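PfkB (Polaromonas sp. JS666, PDB 4DU5) probably transfers phosphate from ATP to a sugar or sugar-like substrate, as a member of the pfkB family of carbohydrate kinases. Local coordinates at residues F227-T232 / R239-L244; W217-M222 / V289-A294; P191-T196 / E202-A207; A258-E263 / E303-G308. All coordinates share one frame; numbering follows the deposited sequence.

Interaction 1: residues F227-T232 / R239-L244; sequences FLTGET and RFYRQL
Two successive helices, 222-229 and 234-243, meet where Thr229, at the end of the first, lies over the ring of Phe240 in the second. The Thr229 methyl CG2 stands 3.6 Å from the centroid of the Phe240 ring and 24° off its normal, a CH-pi contact. With CG anti to the backbone N (chi1 -177°), Phe240 swings its ring across the gap and turns a face to the methyl. Threonine suits this place because its two branches do different work: while CG2 meets the aromatic, OG1 accepts from the backbone N of Glu231 at 3.3 Å, forming an ST turn as the helix ends, and is also hydrogen-bonded to the backbone O of Gly225. Gly230, inside that turn, has the positive phi that glycine adopts most easily. Nearby, the Tyr241 OH comes to 3.2 Å from CD1 of Leu228; this buried hydroxyl is satisfied by Asn209 of helix 201-212. Farther out, Glu231 OE2 and Arg239 NH1 form a salt bridge of 3.1 Å with an N-H...O angle of 140°. The oxygen lies close to the guanidinium plane, but the nitrogen approaches from above the carboxylate plane, a single-point contact rather than a flat, two-pronged pairing.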
# COMPACT_ATOMS: atom_id res chain seq x y z
N PHE A 227 15.32 29.98 0.76
CA PHE A 227 16.15 28.80 0.96
C PHE A 227 17.15 28.54 -0.16
O PHE A 227 18.30 28.18 0.10
CB PHE A 227 15.28 27.57 1.12
CG PHE A 227 16.04 26.33 1.53
CD1 PHE A 227 16.68 25.53 0.57
CD2 PHE A 227 16.09 25.94 2.88
CE1 PHE A 227 17.37 24.39 0.93
CE2 PHE A 227 16.77 24.80 3.26
CZ PHE A 227 17.42 24.02 2.28
N LEU A 228 16.72 28.70 -1.41
CA LEU A 228 17.51 28.32 -2.56
C LEU A 228 18.61 29.29 -2.89
O LEU A 228 19.71 28.90 -3.25
CB LEU A 228 16.61 28.12 -3.79
CG LEU A 228 15.67 26.90 -3.82
CD1 LEU A 228 14.80 26.90 -5.03
CD2 LEU A 228 16.43 25.59 -3.75
N THR A 229 18.32 30.58 -2.74
CA THR A 229 19.19 31.61 -3.28
C THR A 229 19.90 32.41 -2.20
O THR A 229 20.95 32.98 -2.45
CB THR A 229 18.41 32.55 -4.22
OG1 THR A 229 17.51 33.35 -3.47
CG2 THR A 229 17.61 31.76 -5.22
N GLY A 230 19.33 32.44 -1.00
CA GLY A 230 19.89 33.22 0.10
C GLY A 230 19.37 34.64 0.13
O GLY A 230 19.61 35.36 1.09
N GLU A 231 18.66 35.05 -0.91
CA GLU A 231 18.12 36.41 -1.05
C GLU A 231 16.86 36.53 -0.23
O GLU A 231 16.25 35.53 0.08
CB GLU A 231 17.82 36.71 -2.52
CG GLU A 231 19.03 36.69 -3.46
CD GLU A 231 19.82 38.00 -3.45
OE1 GLU A 231 19.38 38.97 -2.77
OE2 GLU A 231 20.87 38.05 -4.12
N THR A 232 16.49 37.77 0.12
CA THR A 232 15.32 38.05 0.98
C THR A 232 14.28 39.00 0.35
O THR A 232 13.21 39.25 0.92
CB THR A 232 15.72 38.64 2.36
OG1 THR A 232 16.93 39.40 2.21
CG2 THR A 232 15.94 37.53 3.38
N ARG A 239 16.62 37.84 -9.77
CA ARG A 239 17.89 38.05 -10.49
C ARG A 239 18.89 36.87 -10.35
O ARG A 239 19.73 36.66 -11.24
CB ARG A 239 18.54 39.45 -10.29
CG ARG A 239 18.30 40.18 -8.97
CD ARG A 239 19.35 41.26 -8.75
NE ARG A 239 20.71 40.69 -8.84
CZ ARG A 239 21.35 40.00 -7.88
NH1 ARG A 239 20.78 39.78 -6.68
NH2 ARG A 239 22.57 39.52 -8.11
N PHE A 240 18.74 36.07 -9.29
CA PHE A 240 19.49 34.84 -9.12
C PHE A 240 19.23 33.85 -10.26
O PHE A 240 20.16 33.19 -10.74
CB PHE A 240 19.12 34.20 -7.78
CG PHE A 240 19.90 32.96 -7.47
CD1 PHE A 240 19.52 31.73 -7.99
CD2 PHE A 240 21.03 33.03 -6.67
CE1 PHE A 240 20.26 30.57 -7.72
CE2 PHE A 240 21.77 31.90 -6.38
CZ PHE A 240 21.39 30.66 -6.91
N TYR A 241 17.97 33.72 -10.67
CA TYR A 241 17.63 32.79 -11.74
C TYR A 241 17.73 33.39 -13.11
O TYR A 241 17.81 32.65 -14.10
CB TYR A 241 16.26 32.17 -11.51
CG TYR A 241 16.25 31.33 -10.28
CD1 TYR A 241 16.85 30.08 -10.26
CD2 TYR A 241 15.66 31.79 -9.12
CE1 TYR A 241 16.87 29.31 -9.12
CE2 TYR A 241 15.65 31.02 -7.97
CZ TYR A 241 16.26 29.79 -7.98
OH TYR A 241 16.26 29.04 -6.84
N ARG A 242 17.72 34.71 -13.19
CA ARG A 242 18.01 35.39 -14.45
C ARG A 242 19.46 35.16 -14.76
O ARG A 242 19.83 34.91 -15.91
CB ARG A 242 17.74 36.89 -14.39
CG ARG A 242 16.30 37.30 -14.12
CD ARG A 242 15.33 36.85 -15.22
NE ARG A 242 15.78 37.07 -16.59
CZ ARG A 242 15.74 38.23 -17.22
NH1 ARG A 242 15.28 39.31 -16.61
NH2 ARG A 242 16.17 38.32 -18.47
N GLN A 243 20.30 35.25 -13.74
CA GLN A 243 21.73 35.12 -13.95
C GLN A 243 22.13 33.72 -14.35
O GLN A 243 23.02 33.57 -15.19
CB GLN A 243 22.55 35.65 -12.76
CG GLN A 243 23.01 37.08 -12.98
CD GLN A 243 22.71 37.98 -11.79
OE1 GLN A 243 23.05 37.66 -10.64
NE2 GLN A 243 22.07 39.13 -12.06
N LEU A 244 21.46 32.72 -13.78
CA LEU A 244 21.63 31.32 -14.20
C LEU A 244 21.02 31.04 -15.57
O LEU A 244 21.06 29.90 -16.04
CB LEU A 244 21.03 30.37 -13.19
CG LEU A 244 21.83 30.06 -11.93
CD1 LEU A 244 21.07 28.99 -11.13
CD2 LEU A 244 23.28 29.60 -12.21

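Interaction 2: residues W217-M222 / V289-A294; sequences WVLPGM and VGVISA
Trp217 and Leu219 lie at similar distances from helix 283-296, with CA of Trp217 9.1 Å from CA of Ile292 and CA of Leu219 likewise 9.1 Å from CA of Val291. Such a spacing is wide enough to be filled by large side chains, and both Trp217 and Leu219 direct theirs toward the helix. The indole of Trp217 brings CZ3 of its six-membered ring to 4.5 Å from CA of Ile292, an oblique approach to the helix backbone itself. Beside it, the branch CD1 of Leu219 rests against CG2 of Val291 at 4.2 Å. The beta-branched Val291 and Ile292 give the helix a compact apolar surface, which suits a buried contact made by carbon atoms: Val291 offers a methyl to the leucine, whereas Ile292 meets the indole at its CA. On the same helix the hydroxyl of Ser293, turned away from the strand, is held by the carbonyl O of Val289 one turn back and by NH1 of Arg307 in helix 301-316. This is a sheet-to-helix layer of the alpha/beta fold. Strand 217-218 lies between the parallel strands 186-190 and 248-252, Trp217 stacks on His155 of strand 153-159, and helix 283-296 also packs through Val289 and Ile292 against Leu68 of helix 60-70.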
# COMPACT_ATOMS: atom_id res chain seq x y z
N TRP A 217 11.52 29.48 -18.02
CA TRP A 217 10.66 30.14 -17.01
C TRP A 217 10.77 29.46 -15.66
O TRP A 217 10.48 28.28 -15.52
CB TRP A 217 9.17 30.18 -17.43
CG TRP A 217 8.90 30.39 -18.88
CD1 TRP A 217 9.63 31.14 -19.75
CD2 TRP A 217 7.79 29.89 -19.62
NE1 TRP A 217 9.06 31.11 -21.00
CE2 TRP A 217 7.93 30.34 -20.95
CE3 TRP A 217 6.69 29.09 -19.30
CZ2 TRP A 217 7.02 30.04 -21.95
CZ3 TRP A 217 5.79 28.76 -20.31
CH2 TRP A 217 5.95 29.25 -21.61
N VAL A 218 11.17 30.22 -14.65
CA VAL A 218 11.32 29.66 -13.32
C VAL A 218 10.21 30.20 -12.43
O VAL A 218 9.95 31.40 -12.43
CB VAL A 218 12.73 29.92 -12.80
CG1 VAL A 218 12.99 29.19 -11.48
CG2 VAL A 218 13.73 29.41 -13.84
N LEU A 219 9.54 29.31 -11.71
CA LEU A 219 8.33 29.67 -10.95
C LEU A 219 8.43 29.52 -9.43
O LEU A 219 7.64 28.80 -8.83
CB LEU A 219 7.18 28.81 -11.45
CG LEU A 219 6.26 29.34 -12.53
CD1 LEU A 219 6.87 30.40 -13.41
CD2 LEU A 219 5.91 28.15 -13.33
N PRO A 220 9.37 30.21 -8.78
CA PRO A 220 9.54 29.97 -7.34
C PRO A 220 8.59 30.72 -6.43
O PRO A 220 8.09 31.80 -6.77
CB PRO A 220 10.94 30.49 -7.07
CG PRO A 220 11.11 31.57 -8.11
CD PRO A 220 10.43 31.05 -9.34
N GLY A 221 8.37 30.13 -5.26
CA GLY A 221 7.75 30.81 -4.13
C GLY A 221 8.84 31.48 -3.34
O GLY A 221 9.96 30.97 -3.28
N MSE A 222 8.52 32.65 -2.79
CA MSE A 222 9.40 33.44 -1.91
C MSE A 222 10.16 32.61 -0.89
O MSE A 222 11.37 32.75 -0.78
CB MSE A 222 8.56 34.45 -1.12
CG MSE A 222 8.98 35.92 -1.22
SE MSE A 222 10.82 36.32 -1.75
CE MSE A 222 11.75 35.93 -0.04
N VAL A 289 -0.35 26.29 -13.49
CA VAL A 289 -1.35 26.03 -14.55
C VAL A 289 -1.82 27.35 -15.15
O VAL A 289 -1.93 27.49 -16.35
CB VAL A 289 -2.55 25.23 -14.05
CG1 VAL A 289 -3.53 25.00 -15.19
CG2 VAL A 289 -2.10 23.86 -13.50
N GLY A 290 -2.05 28.34 -14.30
CA GLY A 290 -2.40 29.67 -14.78
C GLY A 290 -1.36 30.34 -15.67
O GLY A 290 -1.69 30.80 -16.78
N VAL A 291 -0.10 30.38 -15.23
CA VAL A 291 0.85 31.18 -15.98
C VAL A 291 1.35 30.47 -17.20
O VAL A 291 1.64 31.13 -18.20
CB VAL A 291 1.98 31.86 -15.13
CG1 VAL A 291 1.76 31.54 -13.68
CG2 VAL A 291 3.38 31.48 -15.58
N ILE A 292 1.40 29.14 -17.13
CA ILE A 292 1.83 28.31 -18.26
C ILE A 292 0.79 28.35 -19.39
O ILE A 292 1.12 28.60 -20.56
CB ILE A 292 2.15 26.87 -17.81
CG1 ILE A 292 3.42 26.86 -16.95
CG2 ILE A 292 2.24 25.85 -19.02
CD1 ILE A 292 3.90 25.47 -16.63
N SER A 293 -0.47 28.16 -19.03
CA SER A 293 -1.49 28.17 -20.06
C SER A 293 -1.62 29.54 -20.74
O SER A 293 -1.78 29.61 -21.95
CB SER A 293 -2.82 27.66 -19.54
OG SER A 293 -3.33 28.53 -18.54
N ALA A 294 -1.55 30.63 -19.99
CA ALA A 294 -1.70 31.95 -20.63
C ALA A 294 -0.58 32.24 -21.66
O ALA A 294 -0.87 32.66 -22.79
CB ALA A 294 -1.79 33.04 -19.59

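Interaction 3: residues P191-T196 / E202-A207; sequences PNLRPT and ELMRDA
The Arg194-Pro195 peptide is the flat group here, and the selenium of Met204 lies over one of its faces: SE is 4.1 Å from both C and O of Arg194 and 4.0 Å from N of Pro195. Nothing from residues 202-207 reaches the opposite face, while at the proline end SE comes to 3.9 Å from CA of Pro195 and 4.4 Å from its ring atom CB. On the helix side the contacts are all made by Met204, present as selenomethionine. Its CG is anti to the backbone N (chi1 -171°) and the chain stays extended through chi2, so SE projects straight from the helix onto the loop; the bend then comes at chi3, which turns the terminal CE aside to meet CD1 of Leu193 at 4.1 Å. The two side chains cross at roughly a right angle. The long, flexible and unbranched chain of methionine suits this place, since it can span the gap between helix and loop and lie against a peptide as readily as against a leucine methyl. The loop 191-196 leaves the sheet after strand 186-190 and leads into helix 201-212, so the contact folds a strand-to-helix connection back onto the helix it feeds. Trp198 of that connection also touches Met204, and Phe227 of helix 222-229 packs against both Leu193 and Met204, closing the cluster from the neighbouring helix.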
# COMPACT_ATOMS: atom_id res chain seq x y z
N PRO A 191 10.52 25.05 -8.88
CA PRO A 191 11.46 24.50 -7.89
C PRO A 191 10.82 24.07 -6.58
O PRO A 191 11.10 24.66 -5.53
CB PRO A 191 12.41 25.67 -7.63
CG PRO A 191 11.65 26.87 -7.96
CD PRO A 191 10.65 26.51 -9.01
N ASN A 192 9.96 23.06 -6.63
CA ASN A 192 9.34 22.52 -5.43
C ASN A 192 10.37 21.93 -4.49
O ASN A 192 11.31 21.28 -4.93
CB ASN A 192 8.41 21.39 -5.83
CG ASN A 192 7.07 21.89 -6.22
OD1 ASN A 192 6.36 22.50 -5.41
ND2 ASN A 192 6.68 21.62 -7.46
N LEU A 193 10.18 22.11 -3.19
CA LEU A 193 11.10 21.50 -2.22
C LEU A 193 10.41 20.38 -1.48
O LEU A 193 9.44 20.62 -0.75
CB LEU A 193 11.59 22.53 -1.22
CG LEU A 193 12.32 23.75 -1.71
CD1 LEU A 193 13.09 24.29 -0.54
CD2 LEU A 193 13.25 23.37 -2.85
N ARG A 194 10.90 19.17 -1.65
CA ARG A 194 10.43 18.08 -0.82
C ARG A 194 11.67 17.46 -0.18
O ARG A 194 12.42 16.72 -0.84
CB ARG A 194 9.66 17.05 -1.65
CG ARG A 194 8.58 17.65 -2.55
CD ARG A 194 7.20 17.50 -1.97
NE ARG A 194 6.40 18.66 -2.34
CZ ARG A 194 5.44 18.65 -3.26
NH1 ARG A 194 5.15 17.53 -3.94
NH2 ARG A 194 4.78 19.77 -3.51
N PRO A 195 11.91 17.79 1.11
CA PRO A 195 13.16 17.40 1.76
C PRO A 195 13.25 15.88 2.02
O PRO A 195 14.30 15.27 1.77
CB PRO A 195 13.14 18.20 3.07
CG PRO A 195 11.80 18.95 3.11
CD PRO A 195 10.93 18.32 2.07
N THR A 196 12.15 15.28 2.49
CA THR A 196 12.06 13.84 2.67
C THR A 196 12.61 13.09 1.45
O THR A 196 13.15 12.00 1.57
CB THR A 196 10.60 13.37 2.88
OG1 THR A 196 9.96 13.21 1.60
CG2 THR A 196 9.80 14.35 3.80
N GLU A 202 21.39 20.19 1.53
CA GLU A 202 22.29 20.86 0.66
C GLU A 202 22.26 20.35 -0.75
O GLU A 202 22.38 21.12 -1.64
CB GLU A 202 23.67 20.78 1.26
CG GLU A 202 23.77 21.52 2.58
CD GLU A 202 23.29 20.72 3.77
OE1 GLU A 202 23.50 19.50 3.81
OE2 GLU A 202 22.70 21.31 4.68
N LEU A 203 22.14 19.04 -0.95
CA LEU A 203 22.11 18.48 -2.30
C LEU A 203 20.88 18.92 -3.00
O LEU A 203 20.87 19.26 -4.15
CB LEU A 203 22.13 16.96 -2.28
CG LEU A 203 21.96 16.37 -3.66
CD1 LEU A 203 22.84 17.06 -4.66
CD2 LEU A 203 22.21 14.89 -3.68
N MSE A 204 19.81 18.89 -2.26
CA MSE A 204 18.57 19.51 -2.67
C MSE A 204 18.86 20.86 -3.29
O MSE A 204 18.51 21.07 -4.46
CB MSE A 204 17.60 19.66 -1.50
CG MSE A 204 16.24 20.11 -1.96
SE MSE A 204 14.88 19.93 -0.61
CE MSE A 204 15.53 21.25 0.69
N ARG A 205 19.52 21.75 -2.54
CA ARG A 205 19.82 23.10 -3.05
C ARG A 205 20.67 23.09 -4.31
O ARG A 205 20.39 23.82 -5.26
CB ARG A 205 20.46 23.98 -1.98
CG ARG A 205 20.94 25.34 -2.50
CD ARG A 205 21.66 26.14 -1.44
NE ARG A 205 20.76 26.60 -0.38
CZ ARG A 205 20.84 26.22 0.90
NH1 ARG A 205 21.78 25.37 1.29
NH2 ARG A 205 19.99 26.71 1.80
N ASP A 206 21.69 22.24 -4.33
CA ASP A 206 22.56 22.16 -5.49
C ASP A 206 21.83 21.65 -6.71
O ASP A 206 21.94 22.23 -7.80
CB ASP A 206 23.83 21.34 -5.21
CG ASP A 206 24.87 22.13 -4.43
OD1 ASP A 206 24.65 22.36 -3.22
OD2 ASP A 206 25.91 22.54 -5.02
N ALA A 207 21.05 20.59 -6.53
CA ALA A 207 20.35 19.97 -7.64
C ALA A 207 19.22 20.85 -8.21
O ALA A 207 19.20 21.13 -9.42
CB ALA A 207 19.83 18.60 -7.24

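Interaction 4: residues A258-E263 / E303-G308; sequences AYFDGE and EAVKRG
Val305 of helix 301-316 wedges both its methyl groups against strand 258-262, and they meet it with different closeness. The closer side is at Ala258, whose CB lies 3.4 Å from CG1 of Val305. Here the backbones come nearest as well, the CA atoms of Ala258 and Val305 being 7.1 Å apart, and alanine's single methyl suits such a place. Val305 holds CG1 anti to its backbone N (chi1 -171°), which points that branch at Ala258 and turns CG2 along the strand toward Phe260. There the packing is looser: CG2 of Val305 stands 4.2 Å from CB of Phe260 and approaches the ring obliquely, without sitting on its face. Phe260 is partly exposed, and Glu303 and Lys306 on the same helix as Val305 are exposed, the lysine carrying its charged end away from the strand. Phe287 of helix 283-296 and Val269 of the outermost strand 265-269 also touch Val305. The strand's other surface is used differently, for Tyr259 and Asp261 lean on Ala238 of helix 234-243, giving this antiparallel part of the sheet a helix on each side. Between the strand and helix 301-316 the touching atoms are all aliphatic or aromatic carbon, so the association rests on shape and on removal of apolar surface from water, while charged side chains stay at its margin.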
# COMPACT_ATOMS: atom_id res chain seq x y z
N ALA A 258 2.15 38.26 -7.01
CA ALA A 258 3.41 37.80 -7.57
C ALA A 258 4.30 38.94 -8.03
O ALA A 258 3.82 40.05 -8.20
CB ALA A 258 3.15 36.85 -8.74
N TYR A 259 5.58 38.65 -8.20
CA TYR A 259 6.54 39.53 -8.86
C TYR A 259 7.07 38.82 -10.08
O TYR A 259 7.46 37.65 -10.01
CB TYR A 259 7.75 39.76 -7.97
CG TYR A 259 8.85 40.58 -8.63
CD1 TYR A 259 8.67 41.94 -8.86
CD2 TYR A 259 10.07 40.01 -8.98
CE1 TYR A 259 9.65 42.72 -9.43
CE2 TYR A 259 11.08 40.79 -9.56
CZ TYR A 259 10.86 42.15 -9.77
OH TYR A 259 11.81 42.97 -10.33
N PHE A 260 7.14 39.54 -11.19
CA PHE A 260 7.70 38.93 -12.38
C PHE A 260 8.90 39.71 -12.87
O PHE A 260 8.94 40.94 -12.75
CB PHE A 260 6.65 38.76 -13.47
CG PHE A 260 6.23 40.01 -14.09
CD1 PHE A 260 6.94 40.56 -15.13
CD2 PHE A 260 5.10 40.63 -13.67
CE1 PHE A 260 6.54 41.73 -15.73
CE2 PHE A 260 4.68 41.78 -14.27
CZ PHE A 260 5.40 42.33 -15.29
N ASP A 261 9.88 38.98 -13.42
CA ASP A 261 11.14 39.57 -13.89
C ASP A 261 11.53 38.87 -15.17
O ASP A 261 12.02 37.74 -15.15
CB ASP A 261 12.24 39.44 -12.81
CG ASP A 261 13.63 39.83 -13.31
OD1 ASP A 261 13.85 40.19 -14.48
OD2 ASP A 261 14.56 39.79 -12.48
N GLY A 262 11.30 39.55 -16.28
CA GLY A 262 11.53 38.95 -17.58
C GLY A 262 12.19 39.92 -18.51
O GLY A 262 12.39 41.06 -18.14
N GLU A 263 12.48 39.46 -19.72
CA GLU A 263 13.25 40.18 -20.73
C GLU A 263 12.59 41.48 -21.21
O GLU A 263 13.29 42.45 -21.48
CB GLU A 263 13.51 39.27 -21.94
CG GLU A 263 14.77 38.42 -21.91
CD GLU A 263 14.82 37.39 -23.08
OE1 GLU A 263 15.95 36.95 -23.43
OE2 GLU A 263 13.74 37.01 -23.63
N GLU A 303 -0.68 39.59 -17.85
CA GLU A 303 -2.00 38.96 -17.81
C GLU A 303 -1.88 37.46 -17.46
O GLU A 303 -2.85 36.86 -16.96
CB GLU A 303 -2.74 39.15 -19.13
CG GLU A 303 -2.76 40.61 -19.71
CD GLU A 303 -1.73 40.82 -20.85
OE1 GLU A 303 -0.52 40.56 -20.63
OE2 GLU A 303 -2.13 41.23 -21.98
N ALA A 304 -0.71 36.87 -17.70
CA ALA A 304 -0.48 35.47 -17.42
C ALA A 304 -0.34 35.26 -15.93
O ALA A 304 -0.94 34.30 -15.35
CB ALA A 304 0.75 34.96 -18.13
N VAL A 305 0.44 36.15 -15.30
CA VAL A 305 0.61 36.07 -13.84
C VAL A 305 -0.72 36.26 -13.12
O VAL A 305 -0.94 35.65 -12.07
CB VAL A 305 1.62 37.09 -13.34
CG1 VAL A 305 1.94 36.83 -11.89
CG2 VAL A 305 2.87 37.00 -14.17
N LYS A 306 -1.61 37.07 -13.67
CA LYS A 306 -2.88 37.25 -12.98
C LYS A 306 -3.75 36.03 -13.16
O LYS A 306 -4.41 35.61 -12.20
CB LYS A 306 -3.61 38.56 -13.32
CG LYS A 306 -4.35 38.58 -14.62
CD LYS A 306 -5.75 39.13 -14.48
CE LYS A 306 -5.77 40.38 -13.64
NZ LYS A 306 -7.08 41.08 -13.88
N ARG A 307 -3.71 35.43 -14.35
CA ARG A 307 -4.38 34.13 -14.48
C ARG A 307 -3.81 33.15 -13.44
O ARG A 307 -4.56 32.62 -12.60
CB ARG A 307 -4.31 33.53 -15.89
CG ARG A 307 -5.11 32.22 -15.97
CD ARG A 307 -4.89 31.49 -17.24
NE ARG A 307 -5.36 32.25 -18.39
CZ ARG A 307 -5.17 31.89 -19.66
NH1 ARG A 307 -4.49 30.80 -19.97
NH2 ARG A 307 -5.67 32.63 -20.63
N GLY A 308 -2.50 32.94 -13.47
CA GLY A 308 -1.81 32.17 -12.45
C GLY A 308 -2.35 32.49 -11.09
O GLY A 308 -2.78 31.59 -10.33

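Along the chain interaction 3 closes first; interaction 2 then opens, and interaction 1 is nested within the loop that interaction 2 closes, while interactions 2 and 4 alternate their segments. Interactions 2 and 4 are neighbours, with centres 8 Å apart: both rest helices on the nine-stranded sheet, and Arg307 joins the consecutive helices 283-296 and 301-316 by a probable hydrogen bond to Ser293. Interactions 1 and 3, 14 Å apart, share the helical layer on the sheet's other side, linked by Arg205 and Phe227. A salt bridge from Arg242 to Asp261 ties interaction 1 to interaction 4. Together they hold helices to both faces of the sheet, the sandwich expected of a pfkB-family kinase.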